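Local coordinates for TRNA threonylcarbamoyladenosine dehydratase (Escherichia coli, PDB 4D7A), which catalyses the ATP-dependent dehydration of threonylcarbamoyladenosine at position 37 of tRNAs to its cyclic form, and can also accept sulfur from a cysteine desulfurase, at residues V36-V41 / I57-M62; Y124-I129 / V251-A256; P161-V166 / S206-V211; L149-G154 / L199-V204. All coordinates share one frame; numbering follows the deposited sequence.

Contact 1: V36-V41 / I57-M62. With AMP (adenosine monophosphate), chain K.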
loop_
_atom_site.group_PDB
_atom_site.type_symbol
_atom_site.label_atom_id
_atom_site.label_comp_id
_atom_site.label_asym_id
_atom_site.label_seq_id
_atom_site.Cartn_x
_atom_site.Cartn_y
_atom_site.Cartn_z
ATOM N N VAL B 36 3.630 -16.479 -3.034
ATOM C CA VAL B 36 4.592 -16.904 -4.055
ATOM C C VAL B 36 5.015 -15.710 -4.905
ATOM O O VAL B 36 4.205 -15.130 -5.642
ATOM C CB VAL B 36 4.026 -18.000 -4.971
ATOM C CG1 VAL B 36 5.159 -18.580 -5.803
ATOM C CG2 VAL B 36 3.362 -19.104 -4.148
ATOM N N GLY B 37 6.287 -15.346 -4.787
ATOM C CA GLY B 37 6.827 -14.164 -5.441
ATOM C C GLY B 37 6.815 -13.014 -4.454
ATOM O O GLY B 37 5.757 -12.516 -4.094
ATOM N N ILE B 38 7.994 -12.584 -4.027
ATOM C CA ILE B 38 8.101 -11.530 -3.013
ATOM C C ILE B 38 8.649 -10.254 -3.679
ATOM O O ILE B 38 9.670 -9.686 -3.259
ATOM C CB ILE B 38 9.011 -11.989 -1.832
ATOM C CG1 ILE B 38 8.627 -13.408 -1.383
ATOM C CG2 ILE B 38 8.905 -11.026 -0.634
ATOM C CD1 ILE B 38 7.157 -13.539 -0.945
ATOM N N GLY B 39 7.967 -9.807 -4.733
ATOM C CA GLY B 39 8.426 -8.658 -5.502
ATOM C C GLY B 39 7.554 -7.428 -5.337
ATOM O O GLY B 39 7.109 -7.110 -4.228
ATOM N N GLY B 40 7.304 -6.728 -6.443
ATOM C CA GLY B 40 6.543 -5.485 -6.407
ATOM C C GLY B 40 5.148 -5.649 -5.820
ATOM O O GLY B 40 4.617 -4.724 -5.190
ATOM N N VAL B 41 4.544 -6.816 -6.019
ATOM C CA VAL B 41 3.229 -7.087 -5.428
ATOM C C VAL B 41 3.355 -7.920 -4.153
ATOM O O VAL B 41 2.786 -7.579 -3.106
ATOM C CB VAL B 41 2.300 -7.811 -6.439
ATOM C CG1 VAL B 41 1.016 -8.307 -5.763
ATOM C CG2 VAL B 41 1.978 -6.868 -7.619
ATOM N N ILE B 57 3.147 -17.796 7.895
ATOM C CA ILE B 57 3.320 -17.273 6.543
ATOM C C ILE B 57 4.465 -18.010 5.879
ATOM O O ILE B 57 5.546 -18.117 6.457
ATOM C CB ILE B 57 3.622 -15.757 6.549
ATOM C CG1 ILE B 57 2.463 -14.981 7.205
ATOM C CG2 ILE B 57 3.864 -15.277 5.121
ATOM C CD1 ILE B 57 2.767 -13.492 7.456
ATOM N N THR B 58 4.235 -18.528 4.678
ATOM C CA THR B 58 5.337 -19.084 3.901
ATOM C C THR B 58 5.645 -18.138 2.743
ATOM O O THR B 58 4.721 -17.633 2.080
ATOM C CB THR B 58 5.011 -20.493 3.361
ATOM O OG1 THR B 58 4.914 -21.413 4.459
ATOM C CG2 THR B 58 6.110 -20.973 2.411
ATOM N N LEU B 59 6.938 -17.882 2.521
ATOM C CA LEU B 59 7.390 -17.019 1.434
ATOM C C LEU B 59 8.204 -17.832 0.439
ATOM O O LEU B 59 9.177 -18.492 0.828
ATOM C CB LEU B 59 8.258 -15.876 1.957
ATOM C CG LEU B 59 7.669 -15.025 3.079
ATOM C CD1 LEU B 59 8.687 -13.973 3.494
ATOM C CD2 LEU B 59 6.365 -14.369 2.616
ATOM N N ILE B 60 7.816 -17.783 -0.833
ATOM C CA ILE B 60 8.533 -18.543 -1.866
ATOM C C ILE B 60 9.091 -17.628 -2.954
ATOM O O ILE B 60 8.343 -17.005 -3.703
ATOM C CB ILE B 60 7.636 -19.626 -2.518
ATOM C CG1 ILE B 60 6.965 -20.480 -1.435
ATOM C CG2 ILE B 60 8.478 -20.500 -3.483
ATOM C CD1 ILE B 60 6.192 -21.708 -1.964
ATOM N N ASP B 61 10.419 -17.559 -3.025
ATOM C CA ASP B 61 11.125 -16.760 -4.029
ATOM C C ASP B 61 12.596 -17.155 -3.975
ATOM O O ASP B 61 13.094 -17.474 -2.898
ATOM C CB ASP B 61 10.975 -15.254 -3.747
ATOM C CG ASP B 61 11.131 -14.393 -4.993
ATOM O OD1 ASP B 61 11.954 -14.728 -5.882
ATOM O OD2 ASP B 61 10.438 -13.352 -5.075
ATOM N N MET B 62 13.294 -17.136 -5.112
ATOM C CA MET B 62 14.725 -17.437 -5.089
ATOM C C MET B 62 15.545 -16.193 -5.428
ATOM O O MET B 62 16.778 -16.249 -5.444
ATOM C CB MET B 62 15.099 -18.578 -6.072
ATOM C CG MET B 62 16.404 -19.305 -5.705
ATOM S SD MET B 62 17.045 -20.541 -6.869
ATOM C CE MET B 62 15.658 -21.626 -7.140
HETATM P P AMP K . 8.371 -7.706 -9.877
HETATM O O1P AMP K . 7.880 -6.522 -9.088
HETATM O O2P AMP K . 9.786 -7.508 -10.380
HETATM O O3P AMP K . 7.443 -8.152 -10.995
HETATM O "O5'" AMP K . 8.435 -8.931 -8.841
HETATM C "C5'" AMP K . 8.277 -10.299 -9.258
HETATM C "C4'" AMP K . 8.763 -11.293 -8.217
HETATM O "O4'" AMP K . 8.215 -12.632 -8.472
HETATM C "C3'" AMP K . 10.293 -11.463 -8.142
HETATM O "O3'" AMP K . 10.733 -11.381 -6.785
HETATM C "C2'" AMP K . 10.518 -12.889 -8.664
HETATM O "O2'" AMP K . 11.663 -13.549 -8.167
HETATM C "C1'" AMP K . 9.235 -13.582 -8.232
HETATM N N9 AMP K . 8.991 -14.841 -8.954
HETATM C C8 AMP K . 9.040 -14.970 -10.297
HETATM N N7 AMP K . 8.834 -16.254 -10.692
HETATM C C5 AMP K . 8.676 -16.991 -9.578
HETATM C C6 AMP K . 8.419 -18.422 -9.286
HETATM N N6 AMP K . 8.303 -19.327 -10.274
HETATM N N1 AMP K . 8.302 -18.812 -8.005
HETATM C C2 AMP K . 8.441 -17.916 -6.997
HETATM N N3 AMP K . 8.671 -16.603 -7.179
HETATM C C4 AMP K . 8.800 -16.069 -8.429
#

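Contact 2: Y124-I129 / V251-A256. With AMP (adenosine monophosphate), chain K.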
loop_
_atom_site.group_PDB
_atom_site.type_symbol
_atom_site.label_atom_id
_atom_site.label_comp_id
_atom_site.label_asym_id
_atom_site.label_seq_id
_atom_site.Cartn_x
_atom_site.Cartn_y
_atom_site.Cartn_z
ATOM N N TYR B 124 -4.672 -20.277 2.300
ATOM C CA TYR B 124 -4.799 -19.456 1.098
ATOM C C TYR B 124 -3.452 -19.348 0.420
ATOM O O TYR B 124 -2.412 -19.344 1.080
ATOM C CB TYR B 124 -5.321 -18.031 1.425
ATOM C CG TYR B 124 -6.546 -17.671 0.606
ATOM C CD1 TYR B 124 -6.427 -17.164 -0.695
ATOM C CD2 TYR B 124 -7.817 -17.850 1.126
ATOM C CE1 TYR B 124 -7.557 -16.846 -1.448
ATOM C CE2 TYR B 124 -8.951 -17.539 0.380
ATOM C CZ TYR B 124 -8.819 -17.044 -0.899
ATOM O OH TYR B 124 -9.969 -16.769 -1.619
ATOM N N VAL B 125 -3.476 -19.208 -0.896
ATOM C CA VAL B 125 -2.254 -18.941 -1.651
ATOM C C VAL B 125 -2.404 -17.609 -2.348
ATOM O O VAL B 125 -3.439 -17.354 -2.964
ATOM C CB VAL B 125 -1.976 -20.056 -2.681
ATOM C CG1 VAL B 125 -0.721 -19.729 -3.508
ATOM C CG2 VAL B 125 -1.803 -21.386 -1.948
ATOM N N ILE B 126 -1.406 -16.739 -2.188
ATOM C CA ILE B 126 -1.373 -15.469 -2.912
ATOM C C ILE B 126 -0.308 -15.575 -4.002
ATOM O O ILE B 126 0.903 -15.674 -3.726
ATOM C CB ILE B 126 -1.102 -14.285 -1.969
ATOM C CG1 ILE B 126 -2.247 -14.195 -0.939
ATOM C CG2 ILE B 126 -0.982 -12.960 -2.761
ATOM C CD1 ILE B 126 -2.111 -13.081 0.050
ATOM N N ASP B 127 -0.779 -15.586 -5.246
ATOM C CA ASP B 127 0.108 -15.746 -6.391
ATOM C C ASP B 127 0.548 -14.381 -6.889
ATOM O O ASP B 127 -0.241 -13.643 -7.483
ATOM C CB ASP B 127 -0.581 -16.512 -7.520
ATOM C CG ASP B 127 0.089 -16.282 -8.853
ATOM O OD1 ASP B 127 1.331 -16.153 -8.864
ATOM O OD2 ASP B 127 -0.616 -16.205 -9.883
ATOM N N ALA B 128 1.816 -14.057 -6.654
ATOM C CA ALA B 128 2.376 -12.771 -7.063
ATOM C C ALA B 128 3.576 -13.004 -7.962
ATOM O O ALA B 128 4.583 -12.293 -7.875
ATOM C CB ALA B 128 2.763 -11.931 -5.843
ATOM N N ILE B 129 3.465 -14.019 -8.814
ATOM C CA ILE B 129 4.518 -14.391 -9.762
ATOM C C ILE B 129 4.421 -13.538 -11.027
ATOM O O ILE B 129 3.323 -13.296 -11.525
ATOM C CB ILE B 129 4.413 -15.885 -10.143
ATOM C CG1 ILE B 129 4.496 -16.771 -8.895
ATOM C CG2 ILE B 129 5.467 -16.268 -11.155
ATOM C CD1 ILE B 129 4.082 -18.214 -9.170
ATOM N N VAL B 251 -4.947 -5.436 -1.994
ATOM C CA VAL B 251 -6.280 -5.870 -2.424
ATOM C C VAL B 251 -6.355 -7.411 -2.445
ATOM O O VAL B 251 -7.372 -8.010 -2.041
ATOM C CB VAL B 251 -6.647 -5.274 -3.794
ATOM C CG1 VAL B 251 -7.900 -5.979 -4.379
ATOM C CG2 VAL B 251 -6.909 -3.773 -3.635
ATOM N N ALA B 252 -5.276 -8.059 -2.872
ATOM C CA ALA B 252 -5.239 -9.525 -2.836
ATOM C C ALA B 252 -5.417 -10.042 -1.408
ATOM O O ALA B 252 -6.156 -11.006 -1.182
ATOM C CB ALA B 252 -3.928 -10.063 -3.442
ATOM N N VAL B 253 -4.739 -9.409 -0.446
ATOM C CA VAL B 253 -4.850 -9.845 0.945
ATOM C C VAL B 253 -6.260 -9.596 1.481
ATOM O O VAL B 253 -6.849 -10.483 2.088
ATOM C CB VAL B 253 -3.787 -9.161 1.849
ATOM C CG1 VAL B 253 -4.088 -9.390 3.327
ATOM C CG2 VAL B 253 -2.365 -9.684 1.487
ATOM N N SER B 254 -6.824 -8.410 1.237
ATOM C CA SER B 254 -8.175 -8.136 1.701
ATOM C C SER B 254 -9.175 -9.131 1.125
ATOM O O SER B 254 -10.060 -9.621 1.837
ATOM C CB SER B 254 -8.590 -6.704 1.334
ATOM O OG SER B 254 -7.900 -5.771 2.160
ATOM N N HIS B 255 -9.005 -9.459 -0.152
ATOM C CA HIS B 255 -9.868 -10.444 -0.798
ATOM C C HIS B 255 -9.767 -11.822 -0.124
ATOM O O HIS B 255 -10.782 -12.475 0.198
ATOM C CB HIS B 255 -9.500 -10.563 -2.283
ATOM C CG HIS B 255 -10.384 -11.503 -3.035
ATOM N ND1 HIS B 255 -11.671 -11.175 -3.402
ATOM C CD2 HIS B 255 -10.183 -12.773 -3.453
ATOM C CE1 HIS B 255 -12.213 -12.192 -4.048
ATOM N NE2 HIS B 255 -11.335 -13.175 -4.084
ATOM N N ALA B 256 -8.540 -12.263 0.100
ATOM C CA ALA B 256 -8.323 -13.554 0.746
ATOM C C ALA B 256 -8.938 -13.621 2.147
ATOM O O ALA B 256 -9.634 -14.585 2.490
ATOM C CB ALA B 256 -6.830 -13.860 0.798
HETATM P P AMP K . 8.371 -7.706 -9.877
HETATM O O1P AMP K . 7.880 -6.522 -9.088
HETATM O O2P AMP K . 9.786 -7.508 -10.380
HETATM O O3P AMP K . 7.443 -8.152 -10.995
HETATM O "O5'" AMP K . 8.435 -8.931 -8.841
HETATM C "C5'" AMP K . 8.277 -10.299 -9.258
HETATM C "C4'" AMP K . 8.763 -11.293 -8.217
HETATM O "O4'" AMP K . 8.215 -12.632 -8.472
HETATM C "C3'" AMP K . 10.293 -11.463 -8.142
HETATM O "O3'" AMP K . 10.733 -11.381 -6.785
HETATM C "C2'" AMP K . 10.518 -12.889 -8.664
HETATM O "O2'" AMP K . 11.663 -13.549 -8.167
HETATM C "C1'" AMP K . 9.235 -13.582 -8.232
HETATM N N9 AMP K . 8.991 -14.841 -8.954
HETATM C C8 AMP K . 9.040 -14.970 -10.297
HETATM N N7 AMP K . 8.834 -16.254 -10.692
HETATM C C5 AMP K . 8.676 -16.991 -9.578
HETATM C C6 AMP K . 8.419 -18.422 -9.286
HETATM N N6 AMP K . 8.303 -19.327 -10.274
HETATM N N1 AMP K . 8.302 -18.812 -8.005
HETATM C C2 AMP K . 8.441 -17.916 -6.997
HETATM N N3 AMP K . 8.671 -16.603 -7.179
HETATM C C4 AMP K . 8.800 -16.069 -8.429
#

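Contact 3: P161-V166 / S206-V211. With NA (sodium ion), chain J.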
loop_
_atom_site.group_PDB
_atom_site.type_symbol
_atom_site.label_atom_id
_atom_site.label_comp_id
_atom_site.label_asym_id
_atom_site.label_seq_id
_atom_site.Cartn_x
_atom_site.Cartn_y
_atom_site.Cartn_z
ATOM N N PRO B 161 -4.076 3.826 -8.432
ATOM C CA PRO B 161 -4.513 2.743 -7.527
ATOM C C PRO B 161 -6.029 2.639 -7.354
ATOM O O PRO B 161 -6.487 1.593 -6.896
ATOM C CB PRO B 161 -3.859 3.100 -6.178
ATOM C CG PRO B 161 -2.857 4.197 -6.489
ATOM C CD PRO B 161 -3.339 4.889 -7.722
ATOM N N THR B 162 -6.795 3.674 -7.700
ATOM C CA THR B 162 -8.237 3.608 -7.465
ATOM C C THR B 162 -8.963 2.769 -8.526
ATOM O O THR B 162 -10.163 2.549 -8.397
ATOM C CB THR B 162 -8.900 5.017 -7.455
ATOM O OG1 THR B 162 -8.814 5.591 -8.767
ATOM C CG2 THR B 162 -8.208 5.942 -6.461
ATOM N N GLN B 163 -8.255 2.290 -9.558
ATOM C CA GLN B 163 -8.909 1.453 -10.570
ATOM C C GLN B 163 -8.657 -0.057 -10.374
ATOM O O GLN B 163 -9.093 -0.896 -11.166
ATOM C CB GLN B 163 -8.458 1.885 -11.977
ATOM C CG GLN B 163 -9.049 3.230 -12.384
ATOM C CD GLN B 163 -8.792 3.549 -13.836
ATOM O OE1 GLN B 163 -9.272 2.852 -14.729
ATOM N NE2 GLN B 163 -8.019 4.601 -14.084
ATOM N N ILE B 164 -8.000 -0.397 -9.278
ATOM C CA ILE B 164 -7.710 -1.797 -8.973
ATOM C C ILE B 164 -8.949 -2.503 -8.407
ATOM O O ILE B 164 -9.669 -1.961 -7.580
ATOM C CB ILE B 164 -6.533 -1.886 -7.986
ATOM C CG1 ILE B 164 -5.296 -1.230 -8.618
ATOM C CG2 ILE B 164 -6.285 -3.340 -7.522
ATOM C CD1 ILE B 164 -4.148 -1.033 -7.619
ATOM N N GLN B 165 -9.207 -3.706 -8.890
ATOM C CA GLN B 165 -10.354 -4.473 -8.427
ATOM C C GLN B 165 -10.134 -5.963 -8.639
ATOM O O GLN B 165 -9.081 -6.376 -9.101
ATOM C CB GLN B 165 -11.626 -4.014 -9.118
ATOM C CG GLN B 165 -11.532 -3.889 -10.601
ATOM C CD GLN B 165 -12.582 -2.946 -11.142
ATOM O OE1 GLN B 165 -12.531 -1.737 -10.912
ATOM N NE2 GLN B 165 -13.554 -3.499 -11.854
ATOM N N VAL B 166 -11.119 -6.765 -8.254
ATOM C CA VAL B 166 -11.002 -8.216 -8.389
ATOM C C VAL B 166 -12.064 -8.755 -9.325
ATOM O O VAL B 166 -13.222 -8.349 -9.255
ATOM C CB VAL B 166 -11.122 -8.902 -7.004
ATOM C CG1 VAL B 166 -10.837 -10.401 -7.102
ATOM C CG2 VAL B 166 -10.164 -8.234 -6.022
ATOM N N SER B 206 -6.594 -4.167 -12.987
ATOM C CA SER B 206 -7.003 -2.764 -13.003
ATOM C C SER B 206 -7.678 -2.412 -14.325
ATOM O O SER B 206 -7.318 -2.959 -15.370
ATOM C CB SER B 206 -5.806 -1.858 -12.758
ATOM O OG SER B 206 -6.154 -0.504 -12.994
ATOM N N THR B 207 -8.680 -1.541 -14.277
ATOM C CA THR B 207 -9.318 -1.071 -15.508
ATOM C C THR B 207 -8.477 -0.019 -16.238
ATOM O O THR B 207 -8.836 0.399 -17.338
ATOM C CB THR B 207 -10.708 -0.473 -15.231
ATOM O OG1 THR B 207 -10.600 0.484 -14.167
ATOM C CG2 THR B 207 -11.697 -1.577 -14.835
ATOM N N GLU B 208 -7.379 0.418 -15.620
ATOM C CA GLU B 208 -6.546 1.497 -16.176
ATOM C C GLU B 208 -5.852 1.096 -17.477
ATOM O O GLU B 208 -5.297 0.004 -17.570
ATOM C CB GLU B 208 -5.476 1.925 -15.159
ATOM C CG GLU B 208 -4.594 3.075 -15.642
ATOM C CD GLU B 208 -3.473 3.433 -14.673
ATOM O OE1 GLU B 208 -3.444 2.887 -13.547
ATOM O OE2 GLU B 208 -2.607 4.264 -15.043
ATOM N N ALA B 209 -5.857 1.975 -18.475
ATOM C CA ALA B 209 -5.120 1.686 -19.695
ATOM C C ALA B 209 -3.611 1.730 -19.426
ATOM O O ALA B 209 -3.122 2.618 -18.729
ATOM C CB ALA B 209 -5.491 2.665 -20.792
ATOM N N LEU B 210 -2.869 0.792 -20.005
ATOM C CA LEU B 210 -1.440 0.702 -19.724
ATOM C C LEU B 210 -0.661 1.901 -20.223
ATOM O O LEU B 210 -0.937 2.428 -21.301
ATOM C CB LEU B 210 -0.837 -0.544 -20.358
ATOM C CG LEU B 210 -1.206 -1.870 -19.737
ATOM C CD1 LEU B 210 -0.356 -2.922 -20.402
ATOM C CD2 LEU B 210 -0.946 -1.810 -18.235
ATOM N N VAL B 211 0.322 2.296 -19.417
ATOM C CA VAL B 211 1.275 3.352 -19.733
ATOM C C VAL B 211 2.556 2.673 -20.190
ATOM O O VAL B 211 3.193 1.968 -19.403
ATOM C CB VAL B 211 1.544 4.238 -18.509
ATOM C CG1 VAL B 211 2.587 5.315 -18.817
ATOM C CG2 VAL B 211 0.231 4.820 -17.986
HETATM NA NA NA J . -11.211 1.806 -6.431
HETATM O O HOH W 1 -9.278 0.294 -6.184
HETATM O O HOH W 2 -11.711 -0.039 -7.813
HETATM O O HOH W 3 -12.278 0.856 -11.919
HETATM O O HOH W 4 -9.758 2.555 -4.566
HETATM O O HOH W 5 -12.443 3.888 -6.098
#

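Contact 4: L149-G154 / L199-V204. With GOL (glycerol), chain L.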
loop_
_atom_site.group_PDB
_atom_site.type_symbol
_atom_site.label_atom_id
_atom_site.label_comp_id
_atom_site.label_asym_id
_atom_site.label_seq_id
_atom_site.Cartn_x
_atom_site.Cartn_y
_atom_site.Cartn_z
ATOM N N LEU B 149 -7.039 -19.603 -3.764
ATOM C CA LEU B 149 -5.957 -18.873 -4.389
ATOM C C LEU B 149 -6.484 -17.535 -4.899
ATOM O O LEU B 149 -7.620 -17.425 -5.357
ATOM C CB LEU B 149 -5.328 -19.680 -5.536
ATOM C CG LEU B 149 -4.236 -18.963 -6.351
ATOM C CD1 LEU B 149 -3.074 -19.894 -6.692
ATOM C CD2 LEU B 149 -4.815 -18.357 -7.617
ATOM N N VAL B 150 -5.672 -16.502 -4.782
ATOM C CA VAL B 150 -5.966 -15.271 -5.496
ATOM C C VAL B 150 -4.727 -14.923 -6.288
ATOM O O VAL B 150 -3.601 -15.034 -5.787
ATOM C CB VAL B 150 -6.407 -14.110 -4.545
ATOM C CG1 VAL B 150 -5.411 -13.876 -3.408
ATOM C CG2 VAL B 150 -6.669 -12.827 -5.354
ATOM N N THR B 151 -4.924 -14.578 -7.555
ATOM C CA THR B 151 -3.795 -14.263 -8.386
ATOM C C THR B 151 -3.824 -12.781 -8.720
ATOM O O THR B 151 -4.777 -12.057 -8.403
ATOM C CB THR B 151 -3.758 -15.123 -9.676
ATOM O OG1 THR B 151 -2.530 -14.866 -10.377
ATOM C CG2 THR B 151 -4.942 -14.813 -10.579
ATOM N N THR B 152 -2.717 -12.313 -9.262
ATOM C CA THR B 152 -2.587 -10.902 -9.575
ATOM C C THR B 152 -2.125 -10.778 -11.008
ATOM O O THR B 152 -1.274 -11.544 -11.461
ATOM C CB THR B 152 -1.599 -10.193 -8.601
ATOM O OG1 THR B 152 -0.389 -10.954 -8.495
ATOM C CG2 THR B 152 -2.200 -10.100 -7.212
ATOM N N GLY B 153 -2.704 -9.844 -11.748
ATOM C CA GLY B 153 -2.220 -9.617 -13.088
ATOM C C GLY B 153 -0.987 -8.734 -12.996
ATOM O O GLY B 153 -0.440 -8.508 -11.913
ATOM N N GLY B 154 -0.571 -8.193 -14.123
ATOM C CA GLY B 154 0.576 -7.305 -14.146
ATOM C C GLY B 154 0.253 -5.981 -13.481
ATOM O O GLY B 154 -0.803 -5.393 -13.731
ATOM N N LEU B 199 -13.106 -18.825 -15.567
ATOM C CA LEU B 199 -12.053 -19.808 -15.316
ATOM C C LEU B 199 -12.090 -20.341 -13.880
ATOM O O LEU B 199 -11.431 -21.330 -13.563
ATOM C CB LEU B 199 -10.674 -19.201 -15.599
ATOM C CG LEU B 199 -10.333 -19.075 -17.087
ATOM C CD1 LEU B 199 -9.099 -18.217 -17.294
ATOM C CD2 LEU B 199 -10.112 -20.456 -17.680
ATOM N N GLY B 200 -12.856 -19.690 -13.014
ATOM C CA GLY B 200 -12.920 -20.103 -11.621
ATOM C C GLY B 200 -11.633 -19.768 -10.881
ATOM O O GLY B 200 -11.211 -20.486 -9.979
ATOM N N VAL B 201 -11.009 -18.665 -11.277
ATOM C CA VAL B 201 -9.788 -18.160 -10.639
ATOM C C VAL B 201 -9.960 -16.674 -10.360
ATOM O O VAL B 201 -10.207 -15.899 -11.282
ATOM C CB VAL B 201 -8.540 -18.378 -11.538
ATOM C CG1 VAL B 201 -7.276 -17.819 -10.881
ATOM C CG2 VAL B 201 -8.366 -19.857 -11.881
ATOM N N ASP B 202 -9.837 -16.271 -9.096
ATOM C CA ASP B 202 -9.977 -14.856 -8.724
ATOM C C ASP B 202 -8.697 -14.080 -9.030
ATOM O O ASP B 202 -7.616 -14.494 -8.627
ATOM C CB ASP B 202 -10.290 -14.713 -7.225
ATOM C CG ASP B 202 -11.626 -15.327 -6.819
ATOM O OD1 ASP B 202 -12.493 -15.547 -7.689
ATOM O OD2 ASP B 202 -11.817 -15.563 -5.598
ATOM N N CYS B 203 -8.820 -12.932 -9.698
ATOM C CA CYS B 203 -7.643 -12.188 -10.151
ATOM C C CYS B 203 -7.737 -10.681 -9.847
ATOM O O CYS B 203 -8.711 -10.034 -10.206
ATOM C CB CYS B 203 -7.451 -12.395 -11.662
ATOM S SG CYS B 203 -5.953 -11.637 -12.324
ATOM N N VAL B 204 -6.724 -10.136 -9.191
ATOM C CA VAL B 204 -6.624 -8.690 -9.000
ATOM C C VAL B 204 -6.126 -8.055 -10.301
ATOM O O VAL B 204 -5.126 -8.486 -10.863
ATOM C CB VAL B 204 -5.677 -8.330 -7.855
ATOM C CG1 VAL B 204 -5.709 -6.789 -7.603
ATOM C CG2 VAL B 204 -6.073 -9.083 -6.576
HETATM C C1 GOL L . -9.815 -18.719 -7.011
HETATM C C2 GOL L . -10.118 -20.101 -6.370
HETATM O O2 GOL L . -9.740 -20.100 -5.000
HETATM C C3 GOL L . -9.347 -21.209 -7.111
HETATM O O3 GOL L . -8.974 -22.306 -6.280
HETATM O O HOH W 6 -9.657 -16.052 -4.156
#

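Contact 1: V36-V41 / I57-M62
Gly-37 and Ile-38 present successive backbone N-H groups to the end of strand 56-60, in the nucleotide-binding turn of a Rossmann-like fold whose glycines fit the GxGxxG pattern. Gly-37 N donates to Ile-60 O at 2.9 Å, continuing the parallel pairing of Val-36 with Ile-60. Ile-38 N donates to Asp-61 OD2 at 2.8 Å, on the anti side of the carboxylate. The tight part is apolar: Ile-38 CD1 meets Leu-59 CD2 at 3.7 Å, the two side chains crossing at about a right angle, with Met-89 of helix 85-96 against both. Toward the nucleotide the segments diverge, and AMP occupies the opening; the chain leaves the contact at Met-62, which is exposed. A chi1 of -155° swings the Asp-61 carboxylate away from its own N, toward the ribose. An asparagine here would probably leave the ribose hydroxyls less firmly held, since one of the two carboxylate acceptors is gone. AMP O3' donates to Asp-61 OD2 at 2.6 Å.

Contact 2: Y124-I129 / V251-A256
The phenol ring of Tyr-124 carries the methyl of Ala-256 over the centre of one face, a CH-pi contact in which Ala-256 CB stands 3.7 Å from the ring centroid and 14° off its normal. The imidazole of His-255 is approached obliquely by the phenol oxygen, Tyr-124 OH lying 4.4 Å from His-255 CD2; the polar end of that histidine is engaged elsewhere, NE2 bonding to Asp-202. Two residues along the strand, Ile-126 spreads its branches over the helix. With CG1 beside the backbone N (chi1 -62°), Ile-126 CG2 stays anti to it and reaches Ala-252 CB at 4.2 Å, while the other branch carries Ile-126 CD1 to 3.7 Å from Val-253 CG2. The small side chains of Ala-252 and Ala-256 let the helix settle on alternate strand residues, with axes 9.6 Å apart. Val-253 also touches Met-243 of the second subunit. A helix running back nearly antiparallel (161°) over a central sheet strand is characteristic of the three-layer alpha/beta core of Rossmann-like folds.

Contact 3: P161-V166 / S206-V211
Thr-207 is tied to Gln-163 twice, once through its side chain and once through its backbone. Thr-207 OG1 donates to Gln-163 OE1 at 2.8 Å, in the carbonyl plane and on a lone pair of the amide oxygen. The backbone bond, Thr-207 N to Gln-163 O, is longer at 3.2 Å, and its donor stands 38° above the carbonyl plane. Gln-163 CG lies anti to the carbonyl carbon (chi1 -72°) and the chain beyond is extended, which carries the amide across Thr-207 to Glu-208; there Gln-163 NE2 rests 3.8 Å from Glu-208 CB and bonds to Asp-160. With an alanine in its place the Thr-207 hydroxyl is likely to lose its acceptor, and a gap to open beside Glu-208. A water joins Thr-207 OG1 to Gln-165 OE1, giving a third link. Ser-206 OG accepts from Glu-208 N at 3.0 Å, closing an ST turn. Packing is lighter: Ile-164 CG1 approaches Ser-206 CB at 4.2 Å in a non-hydrogen-bonded antiparallel pair, and Thr-207 CG2 lies against the amide of Gln-165. At the subunit interface Thr-162 O binds sodium at 2.4 Å, together with four waters and Thr-162 O of the second subunit. The turn itself belongs to the potassium site, where Ser-206 O and Glu-208 O join Gln-158 and Gln-174, so the contact reaches from the intersubunit sodium to the potassium site after strand 202-206.

Contact 4: L149-G154 / L199-V204
Two neighbouring parallel strands of the central sheet meet here, 149-152 and 202-204, at the place where the parallel Rossmann-like part gives way to the antiparallel edge strand 164-168. Three backbone bonds join them: Thr-151 N to Asp-202 O at 2.9 Å, Val-204 N to Thr-151 O at 2.8 Å, and Gly-153 N to Val-204 O at 2.9 Å. The first is practically straight, with an N-H...O angle of 179°. Side chains then sort to the two faces. On one, Thr-151 CG2 sits between the backbone N and the carbonyl carbon, a placement that brings it 3.6 Å from Cys-203 CB and 3.8 Å from Val-201 CG1; Leu-149 CD2 adds to the same patch, which helix 132-144 covers. On the other, Val-150 CG2 meets Val-204 CG2 at 4.0 Å, and Thr-152 lies side by side with Val-204, beneath helix 242-266. At the start of the pairing a water donates to both Leu-149 O and Asp-202 OD2, and a glycerol, probably from the crystallisation liquor, accepts from Leu-149 N. The two threonine hydroxyls turn instead to the neighbouring strand 124-127, Thr-151 OG1 bonding to Asp-127 OD2 and Thr-152 OG1 to the backbone Asp-127 O. The methyls thus pack across the interface while the hydroxyls tie it to the next strand, and the Asp-202 carboxylate, partner of His-255, would probably favour the protonated form of that histidine.

From the N terminus, contact 1 closes first, a short loop around helix 42-51 that joins strands 32-36 and 56-60 at the AMP pocket. Contact 2 then opens and closes only near the C terminus, bringing helix 242-266 back onto strand 124-127; contacts 3 and 4 both lie within that long excursion. These two cross, since their segments alternate: 149-154, 161-166, 199-204, 206-211. Together they add the last two strands of the sheet. Val-36 pairs with Ile-126 and Ala-128, joining contact 1 to contact 2, while Val-251 packs on Ile-164 and Val-166, linking contact 2 to contact 3 close to the second subunit.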